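Local coordinates for acetyl-CoA hydrolase/transferase family protein (Porphyromonas gingivalis, PDB 2NVV) that binds zinc and probably hydrolyses acetyl-CoA or transfers its CoA to another carboxylate, at residues A[184-190]-A[340-345]; A[251-257]-A[277-283]; A[168-174]-A[192-198]. All coordinates share one frame; numbering follows the deposited sequence.

Interaction 1 of 3, residues A[184-190]-A[340-345]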
loop_
_atom_site.group_PDB
_atom_site.type_symbol
_atom_site.label_atom_id
_atom_site.label_comp_id
_atom_site.label_asym_id
_atom_site.label_seq_id
_atom_site.Cartn_x
_atom_site.Cartn_y
_atom_site.Cartn_z
ATOM N N GLU A 184 4.545 -20.013 -1.563
ATOM C CA GLU A 184 5.368 -18.823 -1.707
ATOM C C GLU A 184 5.857 -18.688 -3.147
ATOM O O GLU A 184 5.856 -19.655 -3.906
ATOM C CB GLU A 184 6.560 -18.879 -0.738
ATOM C CG GLU A 184 7.769 -19.698 -1.195
ATOM C CD GLU A 184 7.522 -21.195 -1.252
ATOM O OE1 GLU A 184 6.555 -21.681 -0.619
ATOM O OE2 GLU A 184 8.318 -21.890 -1.923
ATOM N N LEU A 185 6.249 -17.477 -3.524
ATOM C CA LEU A 185 6.778 -17.212 -4.860
ATOM C C LEU A 185 8.294 -17.292 -4.665
ATOM O O LEU A 185 8.917 -16.345 -4.214
ATOM C CB LEU A 185 6.364 -15.814 -5.310
ATOM C CG LEU A 185 4.909 -15.436 -5.031
ATOM C CD1 LEU A 185 4.694 -14.008 -5.455
ATOM C CD2 LEU A 185 3.962 -16.373 -5.762
ATOM N N PRO A 186 8.896 -18.439 -5.011
ATOM C CA PRO A 186 10.325 -18.740 -4.890
ATOM C C PRO A 186 11.406 -17.883 -5.559
ATOM O O PRO A 186 12.317 -18.421 -6.192
ATOM C CB PRO A 186 10.399 -20.205 -5.323
ATOM C CG PRO A 186 9.332 -20.304 -6.341
ATOM C CD PRO A 186 8.196 -19.533 -5.712
ATOM N N VAL A 187 11.331 -16.566 -5.419
ATOM C CA VAL A 187 12.376 -15.729 -5.979
ATOM C C VAL A 187 13.064 -15.042 -4.811
ATOM O O VAL A 187 12.460 -14.250 -4.083
ATOM C CB VAL A 187 11.827 -14.695 -7.013
ATOM C CG1 VAL A 187 10.566 -14.078 -6.506
ATOM C CG2 VAL A 187 12.853 -13.601 -7.276
ATOM N N TYR A 188 14.335 -15.388 -4.620
ATOM C CA TYR A 188 15.143 -14.845 -3.537
ATOM C C TYR A 188 16.275 -13.971 -4.081
ATOM O O TYR A 188 17.011 -13.332 -3.327
ATOM C CB TYR A 188 15.701 -16.005 -2.715
ATOM C CG TYR A 188 14.616 -16.981 -2.308
ATOM C CD1 TYR A 188 13.801 -16.726 -1.208
ATOM C CD2 TYR A 188 14.342 -18.105 -3.082
ATOM C CE1 TYR A 188 12.725 -17.567 -0.894
ATOM C CE2 TYR A 188 13.276 -18.946 -2.779
ATOM C CZ TYR A 188 12.469 -18.668 -1.687
ATOM O OH TYR A 188 11.391 -19.481 -1.407
ATOM N N THR A 189 16.385 -13.946 -5.404
ATOM C CA THR A 189 17.392 -13.170 -6.115
ATOM C C THR A 189 16.683 -12.630 -7.351
ATOM O O THR A 189 15.795 -13.286 -7.897
ATOM C CB THR A 189 18.565 -14.079 -6.544
ATOM O OG1 THR A 189 19.330 -14.439 -5.386
ATOM C CG2 THR A 189 19.449 -13.391 -7.556
ATOM N N PRO A 190 17.058 -11.425 -7.814
ATOM C CA PRO A 190 16.363 -10.920 -8.996
ATOM C C PRO A 190 16.479 -11.764 -10.266
ATOM O O PRO A 190 15.703 -11.574 -11.197
ATOM C CB PRO A 190 16.922 -9.501 -9.153
ATOM C CG PRO A 190 18.237 -9.558 -8.481
ATOM C CD PRO A 190 17.991 -10.419 -7.282
ATOM N N GLU A 340 5.412 -9.238 -2.253
ATOM C CA GLU A 340 6.189 -10.278 -1.575
ATOM C C GLU A 340 7.655 -10.269 -2.033
ATOM O O GLU A 340 8.574 -10.256 -1.211
ATOM C CB GLU A 340 5.571 -11.653 -1.859
ATOM C CG GLU A 340 6.267 -12.831 -1.194
ATOM C CD GLU A 340 5.624 -14.176 -1.522
ATOM O OE1 GLU A 340 4.384 -14.273 -1.515
ATOM O OE2 GLU A 340 6.361 -15.148 -1.773
ATOM N N ILE A 341 7.869 -10.270 -3.345
ATOM C CA ILE A 341 9.221 -10.266 -3.894
ATOM C C ILE A 341 9.953 -8.958 -3.621
ATOM O O ILE A 341 11.117 -8.957 -3.212
ATOM C CB ILE A 341 9.230 -10.473 -5.426
ATOM C CG1 ILE A 341 8.285 -11.612 -5.840
ATOM C CG2 ILE A 341 10.650 -10.773 -5.880
ATOM C CD1 ILE A 341 8.308 -12.807 -4.920
ATOM N N VAL A 342 9.264 -7.849 -3.872
ATOM C CA VAL A 342 9.822 -6.523 -3.672
ATOM C C VAL A 342 10.353 -6.341 -2.249
ATOM O O VAL A 342 11.508 -5.959 -2.046
ATOM C CB VAL A 342 8.760 -5.438 -3.979
ATOM C CG1 VAL A 342 9.297 -4.059 -3.676
ATOM C CG2 VAL A 342 8.358 -5.508 -5.440
ATOM N N ARG A 343 9.506 -6.628 -1.265
ATOM C CA ARG A 343 9.889 -6.490 0.135
ATOM C C ARG A 343 10.944 -7.497 0.586
ATOM O O ARG A 343 11.831 -7.163 1.363
ATOM C CB ARG A 343 8.651 -6.597 1.025
ATOM C CG ARG A 343 8.934 -6.376 2.501
ATOM C CD ARG A 343 7.713 -5.864 3.238
ATOM N NE ARG A 343 7.817 -6.136 4.662
ATOM C CZ ARG A 343 6.949 -5.719 5.575
ATOM N NH1 ARG A 343 5.901 -4.988 5.219
ATOM N NH2 ARG A 343 7.107 -6.076 6.848
ATOM N N ARG A 344 10.851 -8.734 0.112
ATOM C CA ARG A 344 11.842 -9.739 0.481
ATOM C C ARG A 344 13.240 -9.374 -0.031
ATOM O O ARG A 344 14.204 -9.460 0.727
ATOM C CB ARG A 344 11.462 -11.106 -0.074
ATOM C CG ARG A 344 12.506 -12.195 0.199
ATOM C CD ARG A 344 12.077 -13.516 -0.436
ATOM N NE ARG A 344 10.718 -13.888 -0.042
ATOM C CZ ARG A 344 9.875 -14.574 -0.810
ATOM N NH1 ARG A 344 10.248 -14.965 -2.017
ATOM N NH2 ARG A 344 8.653 -14.854 -0.374
ATOM N N LEU A 345 13.340 -8.968 -1.303
ATOM C CA LEU A 345 14.623 -8.604 -1.906
ATOM C C LEU A 345 15.136 -7.254 -1.449
ATOM O O LEU A 345 16.301 -6.932 -1.658
ATOM C CB LEU A 345 14.539 -8.571 -3.434
ATOM C CG LEU A 345 14.002 -9.755 -4.237
ATOM C CD1 LEU A 345 14.172 -9.438 -5.712
ATOM C CD2 LEU A 345 14.741 -11.025 -3.885
#

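Interaction 2 of 3, residues A[251-257]-A[277-283]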
loop_
_atom_site.group_PDB
_atom_site.type_symbol
_atom_site.label_atom_id
_atom_site.label_comp_id
_atom_site.label_asym_id
_atom_site.label_seq_id
_atom_site.Cartn_x
_atom_site.Cartn_y
_atom_site.Cartn_z
ATOM N N ASP A 251 26.800 -4.050 -0.225
ATOM C CA ASP A 251 26.754 -4.600 -1.575
ATOM C C ASP A 251 25.564 -4.064 -2.375
ATOM O O ASP A 251 25.291 -4.541 -3.474
ATOM C CB ASP A 251 26.664 -6.125 -1.533
ATOM C CG ASP A 251 27.880 -6.764 -0.907
ATOM O OD1 ASP A 251 29.007 -6.424 -1.318
ATOM O OD2 ASP A 251 27.703 -7.619 -0.014
ATOM N N PHE A 252 24.859 -3.085 -1.815
ATOM C CA PHE A 252 23.699 -2.475 -2.467
ATOM C C PHE A 252 22.500 -3.434 -2.503
ATOM O O PHE A 252 22.534 -4.522 -1.911
ATOM C CB PHE A 252 24.063 -2.041 -3.888
ATOM C CG PHE A 252 23.317 -0.822 -4.368
ATOM C CD1 PHE A 252 23.119 -0.605 -5.721
ATOM C CD2 PHE A 252 22.846 0.126 -3.471
ATOM C CE1 PHE A 252 22.465 0.533 -6.169
ATOM C CE2 PHE A 252 22.190 1.272 -3.918
ATOM C CZ PHE A 252 22.003 1.471 -5.263
ATOM N N LEU A 253 21.449 -3.034 -3.216
ATOM C CA LEU A 253 20.213 -3.815 -3.318
ATOM C C LEU A 253 19.621 -3.691 -4.723
ATOM O O LEU A 253 20.107 -2.904 -5.532
ATOM C CB LEU A 253 19.209 -3.292 -2.292
ATOM C CG LEU A 253 18.957 -4.023 -0.967
ATOM C CD1 LEU A 253 20.152 -4.810 -0.546
ATOM C CD2 LEU A 253 18.587 -3.004 0.093
ATOM N N PRO A 254 18.575 -4.481 -5.041
ATOM C CA PRO A 254 17.958 -4.407 -6.369
ATOM C C PRO A 254 17.308 -3.050 -6.539
ATOM O O PRO A 254 16.834 -2.467 -5.556
ATOM C CB PRO A 254 16.919 -5.523 -6.337
ATOM C CG PRO A 254 17.488 -6.495 -5.382
ATOM C CD PRO A 254 18.012 -5.608 -4.278
ATOM N N LEU A 255 17.282 -2.545 -7.773
ATOM C CA LEU A 255 16.663 -1.250 -8.037
ATOM C C LEU A 255 15.458 -1.311 -8.952
ATOM O O LEU A 255 15.286 -2.251 -9.715
ATOM C CB LEU A 255 17.659 -0.271 -8.652
ATOM C CG LEU A 255 18.876 0.206 -7.863
ATOM C CD1 LEU A 255 19.655 1.150 -8.751
ATOM C CD2 LEU A 255 18.470 0.916 -6.586
ATOM N N GLN A 256 14.623 -0.287 -8.846
ATOM C CA GLN A 256 13.442 -0.149 -9.672
ATOM C C GLN A 256 13.302 1.334 -9.945
ATOM O O GLN A 256 13.428 2.161 -9.026
ATOM C CB GLN A 256 12.205 -0.682 -8.958
ATOM C CG GLN A 256 10.911 -0.522 -9.745
ATOM C CD GLN A 256 10.284 0.847 -9.581
ATOM O OE1 GLN A 256 10.199 1.376 -8.471
ATOM N NE2 GLN A 256 9.832 1.422 -10.684
ATOM N N SER A 257 13.087 1.677 -11.212
ATOM C CA SER A 257 12.926 3.073 -11.585
ATOM C C SER A 257 11.848 3.147 -12.645
ATOM O O SER A 257 11.543 2.138 -13.297
ATOM C CB SER A 257 14.230 3.632 -12.152
ATOM O OG SER A 257 14.408 3.250 -13.511
ATOM N N PRO A 277 28.149 0.116 -6.326
ATOM C CA PRO A 277 28.613 -1.176 -6.846
ATOM C C PRO A 277 27.751 -1.715 -7.997
ATOM O O PRO A 277 26.576 -1.361 -8.115
ATOM C CB PRO A 277 28.575 -2.079 -5.608
ATOM C CG PRO A 277 27.442 -1.515 -4.821
ATOM C CD PRO A 277 27.671 -0.023 -4.936
ATOM N N ALA A 278 28.342 -2.552 -8.845
ATOM C CA ALA A 278 27.621 -3.142 -9.966
ATOM C C ALA A 278 26.309 -3.631 -9.374
ATOM O O ALA A 278 26.302 -4.314 -8.347
ATOM C CB ALA A 278 28.410 -4.303 -10.566
ATOM N N PHE A 279 25.199 -3.286 -10.015
ATOM C CA PHE A 279 23.912 -3.647 -9.470
ATOM C C PHE A 279 22.955 -4.349 -10.422
ATOM O O PHE A 279 23.174 -4.413 -11.630
ATOM C CB PHE A 279 23.261 -2.382 -8.898
ATOM C CG PHE A 279 23.025 -1.284 -9.924
ATOM C CD1 PHE A 279 21.793 -1.168 -10.579
ATOM C CD2 PHE A 279 24.035 -0.371 -10.233
ATOM C CE1 PHE A 279 21.576 -0.162 -11.519
ATOM C CE2 PHE A 279 23.825 0.638 -11.173
ATOM C CZ PHE A 279 22.593 0.742 -11.815
ATOM N N ASN A 280 21.883 -4.878 -9.851
ATOM C CA ASN A 280 20.867 -5.573 -10.621
ATOM C C ASN A 280 19.582 -4.764 -10.573
ATOM O O ASN A 280 19.375 -3.972 -9.661
ATOM C CB ASN A 280 20.598 -6.966 -10.038
ATOM C CG ASN A 280 21.838 -7.848 -10.021
ATOM O OD1 ASN A 280 22.333 -8.222 -8.955
ATOM N ND2 ASN A 280 22.343 -8.195 -11.207
HETATM N N MSE A 281 18.729 -4.971 -11.565
HETATM C CA MSE A 281 17.447 -4.284 -11.633
HETATM C C MSE A 281 16.342 -5.290 -11.375
HETATM O O MSE A 281 16.441 -6.457 -11.771
HETATM C CB MSE A 281 17.192 -3.706 -13.036
HETATM C CG MSE A 281 18.217 -2.711 -13.545
HETATM SE SE MSE A 281 18.183 -1.087 -12.550
HETATM C CE MSE A 281 16.466 -0.363 -13.167
ATOM N N TYR A 282 15.304 -4.839 -10.688
ATOM C CA TYR A 282 14.124 -5.651 -10.464
ATOM C C TYR A 282 13.040 -4.608 -10.689
ATOM O O TYR A 282 12.342 -4.200 -9.761
ATOM C CB TYR A 282 14.053 -6.211 -9.039
ATOM C CG TYR A 282 13.048 -7.347 -8.954
ATOM C CD1 TYR A 282 13.365 -8.616 -9.436
ATOM C CD2 TYR A 282 11.750 -7.129 -8.498
ATOM C CE1 TYR A 282 12.422 -9.629 -9.471
ATOM C CE2 TYR A 282 10.801 -8.133 -8.535
ATOM C CZ TYR A 282 11.139 -9.383 -9.025
ATOM O OH TYR A 282 10.187 -10.381 -9.082
ATOM N N THR A 283 12.953 -4.141 -11.938
ATOM C CA THR A 283 11.992 -3.108 -12.351
ATOM C C THR A 283 10.754 -3.622 -13.074
ATOM O O THR A 283 10.444 -4.814 -13.077
ATOM C CB THR A 283 12.632 -2.077 -13.313
ATOM O OG1 THR A 283 13.517 -2.752 -14.212
ATOM C CG2 THR A 283 13.372 -1.019 -12.572
#

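Interaction 3 of 3, residues A[168-174]-A[192-198]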
loop_
_atom_site.group_PDB
_atom_site.type_symbol
_atom_site.label_atom_id
_atom_site.label_comp_id
_atom_site.label_asym_id
_atom_site.label_seq_id
_atom_site.Cartn_x
_atom_site.Cartn_y
_atom_site.Cartn_z
HETATM N N MSE A 168 13.858 -17.531 -26.802
HETATM C CA MSE A 168 13.442 -18.594 -25.897
HETATM C C MSE A 168 14.379 -18.660 -24.691
HETATM O O MSE A 168 15.569 -18.940 -24.840
HETATM C CB MSE A 168 13.474 -19.928 -26.648
HETATM C CG MSE A 168 13.249 -21.165 -25.785
HETATM SE SE MSE A 168 11.400 -21.566 -25.423
HETATM C CE MSE A 168 11.019 -22.684 -26.968
ATOM N N GLY A 169 13.842 -18.403 -23.502
ATOM C CA GLY A 169 14.668 -18.442 -22.307
ATOM C C GLY A 169 14.732 -17.107 -21.593
ATOM O O GLY A 169 15.130 -17.038 -20.428
HETATM N N MSE A 170 14.346 -16.040 -22.283
HETATM C CA MSE A 170 14.374 -14.721 -21.679
HETATM C C MSE A 170 13.127 -14.393 -20.863
HETATM O O MSE A 170 13.070 -13.356 -20.194
HETATM C CB MSE A 170 14.594 -13.662 -22.750
HETATM C CG MSE A 170 16.026 -13.677 -23.279
HETATM SE SE MSE A 170 16.519 -12.183 -24.386
HETATM C CE MSE A 170 15.099 -10.908 -23.756
ATOM N N HIS A 171 12.127 -15.271 -20.918
ATOM C CA HIS A 171 10.903 -15.059 -20.158
ATOM C C HIS A 171 10.823 -16.127 -19.078
ATOM O O HIS A 171 11.413 -17.209 -19.206
ATOM C CB HIS A 171 9.656 -15.171 -21.047
ATOM C CG HIS A 171 9.786 -14.513 -22.384
ATOM N ND1 HIS A 171 10.324 -15.154 -23.481
ATOM C CD2 HIS A 171 9.449 -13.269 -22.805
ATOM C CE1 HIS A 171 10.313 -14.335 -24.516
ATOM N NE2 HIS A 171 9.787 -13.185 -24.134
ATOM N N ASP A 172 10.097 -15.811 -18.014
ATOM C CA ASP A 172 9.872 -16.733 -16.907
ATOM C C ASP A 172 8.371 -16.583 -16.677
ATOM O O ASP A 172 7.915 -15.676 -15.988
ATOM C CB ASP A 172 10.685 -16.307 -15.681
ATOM C CG ASP A 172 10.758 -17.395 -14.625
ATOM O OD1 ASP A 172 10.652 -18.578 -15.002
ATOM O OD2 ASP A 172 10.931 -17.075 -13.429
ATOM N N LEU A 173 7.609 -17.467 -17.310
ATOM C CA LEU A 173 6.150 -17.421 -17.248
ATOM C C LEU A 173 5.500 -18.427 -16.320
ATOM O O LEU A 173 5.885 -19.590 -16.285
ATOM C CB LEU A 173 5.547 -17.608 -18.649
ATOM C CG LEU A 173 5.854 -16.641 -19.805
ATOM C CD1 LEU A 173 5.913 -15.207 -19.315
ATOM C CD2 LEU A 173 7.158 -17.015 -20.435
ATOM N N CYS A 174 4.502 -17.960 -15.575
ATOM C CA CYS A 174 3.752 -18.813 -14.671
ATOM C C CYS A 174 2.737 -18.026 -13.865
ATOM O O CYS A 174 2.650 -16.801 -13.960
ATOM C CB CYS A 174 4.687 -19.597 -13.720
ATOM S SG CYS A 174 5.814 -18.625 -12.671
ATOM N N ASP A 192 16.284 -15.236 -10.298
ATOM C CA ASP A 192 15.753 -16.574 -10.077
ATOM C C ASP A 192 14.593 -16.917 -10.999
ATOM O O ASP A 192 13.671 -16.118 -11.178
ATOM C CB ASP A 192 15.300 -16.749 -8.620
ATOM C CG ASP A 192 16.459 -16.833 -7.651
ATOM O OD1 ASP A 192 17.621 -16.911 -8.106
ATOM O OD2 ASP A 192 16.199 -16.830 -6.431
ATOM N N ARG A 193 14.655 -18.112 -11.583
ATOM C CA ARG A 193 13.608 -18.609 -12.463
ATOM C C ARG A 193 12.659 -19.507 -11.663
ATOM O O ARG A 193 13.096 -20.396 -10.923
ATOM C CB ARG A 193 14.209 -19.415 -13.614
ATOM C CG ARG A 193 14.966 -18.593 -14.637
ATOM C CD ARG A 193 15.035 -19.346 -15.952
ATOM N NE ARG A 193 15.434 -18.492 -17.065
ATOM C CZ ARG A 193 16.652 -17.971 -17.202
ATOM N NH1 ARG A 193 17.582 -18.228 -16.288
ATOM N NH2 ARG A 193 16.944 -17.198 -18.247
ATOM N N ILE A 194 11.359 -19.280 -11.808
ATOM C CA ILE A 194 10.397 -20.095 -11.096
ATOM C C ILE A 194 9.313 -20.652 -12.014
ATOM O O ILE A 194 8.480 -21.435 -11.580
ATOM C CB ILE A 194 9.751 -19.294 -9.937
ATOM C CG1 ILE A 194 8.948 -18.104 -10.487
ATOM C CG2 ILE A 194 10.844 -18.791 -8.997
ATOM C CD1 ILE A 194 8.320 -17.252 -9.408
ATOM N N GLY A 195 9.341 -20.268 -13.286
ATOM C CA GLY A 195 8.344 -20.758 -14.227
ATOM C C GLY A 195 8.915 -21.397 -15.487
ATOM O O GLY A 195 9.951 -22.056 -15.439
ATOM N N LYS A 196 8.228 -21.207 -16.613
ATOM C CA LYS A 196 8.669 -21.749 -17.893
ATOM C C LYS A 196 8.956 -20.638 -18.902
ATOM O O LYS A 196 8.489 -19.511 -18.758
ATOM C CB LYS A 196 7.616 -22.718 -18.454
ATOM C CG LYS A 196 7.462 -23.979 -17.626
ATOM C CD LYS A 196 6.453 -24.934 -18.215
ATOM C CE LYS A 196 6.275 -26.145 -17.303
ATOM N NZ LYS A 196 5.410 -27.196 -17.912
ATOM N N PRO A 197 9.752 -20.946 -19.933
ATOM C CA PRO A 197 10.096 -19.960 -20.962
ATOM C C PRO A 197 9.011 -19.823 -22.032
ATOM O O PRO A 197 9.241 -19.261 -23.108
ATOM C CB PRO A 197 11.411 -20.501 -21.519
ATOM C CG PRO A 197 11.202 -21.976 -21.460
ATOM C CD PRO A 197 10.525 -22.193 -20.111
ATOM N N TYR A 198 7.824 -20.326 -21.720
ATOM C CA TYR A 198 6.716 -20.271 -22.657
ATOM C C TYR A 198 5.416 -20.522 -21.915
ATOM O O TYR A 198 5.420 -20.999 -20.784
ATOM C CB TYR A 198 6.902 -21.338 -23.747
ATOM C CG TYR A 198 6.834 -22.750 -23.217
ATOM C CD1 TYR A 198 5.614 -23.338 -22.903
ATOM C CD2 TYR A 198 7.988 -23.478 -22.978
ATOM C CE1 TYR A 198 5.539 -24.608 -22.362
ATOM C CE2 TYR A 198 7.926 -24.761 -22.432
ATOM C CZ TYR A 198 6.694 -25.319 -22.124
ATOM O OH TYR A 198 6.614 -26.579 -21.565
#

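Interaction 1 of 3, residues A[184-190]-A[340-345]
E340 reaches L185 because its CG stands anti to the backbone N (chi1 -179°) and the chain runs on extended, carrying the carboxylate off helix 339-345, in the C-terminal family region, to the loop that follows strand 154-160 in the N-terminal one. R344 starts out the same way but kinks at chi3 (-52°), which swings its guanidinium back beside that carboxylate. OE2 of E340 accepts the N-H of L185 at 2.9 Å on its syn side and NH2 of R344 at 2.7 Å on its anti side, the two donors approaching from opposite faces of the carboxylate. NH1 of R344 meanwhile serves two carbonyls near its own plane: O of L185 at 2.9 Å, and, from above the carbonyl plane, O of V187 at 3.1 Å. Y188 lays CE1 over one face of this guanidinium, 3.8 Å from NH1 of R344, with the two planes 26° apart; R183 of the second subunit makes a cation-pi contact with the same ring. Apolar contacts flank the polar group: CD1 of I341 comes within 3.6 Å of CB of L185, and CD1 of L345 lies 4.2 Å from CD of P190. Across the dimer interface, E184 bonds through OE1 to the hydroxyl of Y188 of the second subunit. The E340-R344 salt bridge lies within the helix, and both partners also bond the loop backbone; the paired charge and the L185 N-H would be expected to stabilise the E340 carboxylate as an anion.

Interaction 2 of 3, residues A[251-257]-A[277-283]
The F252 ring presents its edge to F279: CD1 of F252 lies 3.6 Å from CB of F279, which sits near the plane of the F252 ring, and the two side chains run side by side in the same direction. The F279 ring has O of P277 and SE of selenomethionine M281 at its own edge, in plane, while CD1 of L255 approaches it obliquely, 3.6 Å from CE1 of F279, the two side chains crossing at about a right angle. CG of P277 closes the outer end of this cluster, 3.5 Å from CB of F252. With CG between the backbone N and the carbonyl carbon (chi1 61°), F279 turns its ring toward L255 and the helix beyond, where L270 touches both. The connection through helix 261-272 resembles a beta-alpha-beta crossover, but 255-257 and 279-282 are edge strands of two sheets, joined here by one bridge. The glycines just after the first strand fit a Rossmann-type pattern and belong to a predicted CoA-binding site. The N-to-C directions of the two short strands differ by 54°. L255 N donates to O of N280 at 3.2 Å, and L255 O accepts from N of Y282 at 2.8 Å in a nearly straight bond (176°), so L255 straddles M281. SE of M281 then packs 4.0 Å from CB of L255. CB of P254 meets CB of Y282 at 4.0 Å, and the Y282 hydroxyl bonds to O of Y335. The Q256 amide, close to the predicted catalytic E284, is tied through OE1 to N351.

Interaction 3 of 3, residues A[168-174]-A[192-198]
D172 takes the backbone N-H of G195 on OD1 at 2.7 Å and that of I194 on OD2 at 2.8 Å, so one carboxylate clasps two successive amides. The I194 bond uses the syn lone pair of OD2, whereas the G195 donor sits on the syn side of OD1 but 32° out of the carboxylate plane. CG of D172 lies anti to its backbone N (chi1 -166°), which carries the group across to the 192-198 loop. Next to it, L173 and K196 form an antiparallel hydrogen-bonded pair, with N of L173 to O of K196 at 2.7 Å and N of K196 to O of L173 at 2.9 Å. R193 stretches the other way and sets NH2 on O of G169 at 2.8 Å, the carbonyl oxygen lying at the edge of the guanidinium in its plane. SG of C174 packs 3.9 Å from CG1 of I194, and SE of selenomethionine M168 rests 4.0 Å from CG of P197. The two segments contact strand 135-137 through M168, H171 and Y198, and strand 328-330, whose L330 exchanges backbone bonds with M170 and D172; Y335 of helix 333-336 touches C174 and I194.

Overall arrangement
Interaction 3 closes a loop between strands 154-160 and 199-200, and the 184-190 segment of interaction 1 lies inside that loop, so the two contacts cross along the chain. Interaction 2 comes later and is nested within the long span closed by interaction 1. The centre of interaction 1 lies about 14 Å from that of interaction 2 and about 15 Å from that of interaction 3. Interaction 1 is the middle piece: P190, I341 and L345 pack on strand 279-282 and its neighbour P254, while P186 and V187 meet D192 and I194. It ties the N-terminal family region to the C-terminal one and reaches the second subunit; interaction 2 lies beside the predicted catalytic glutamate, and interaction 3 away from the annotated sites.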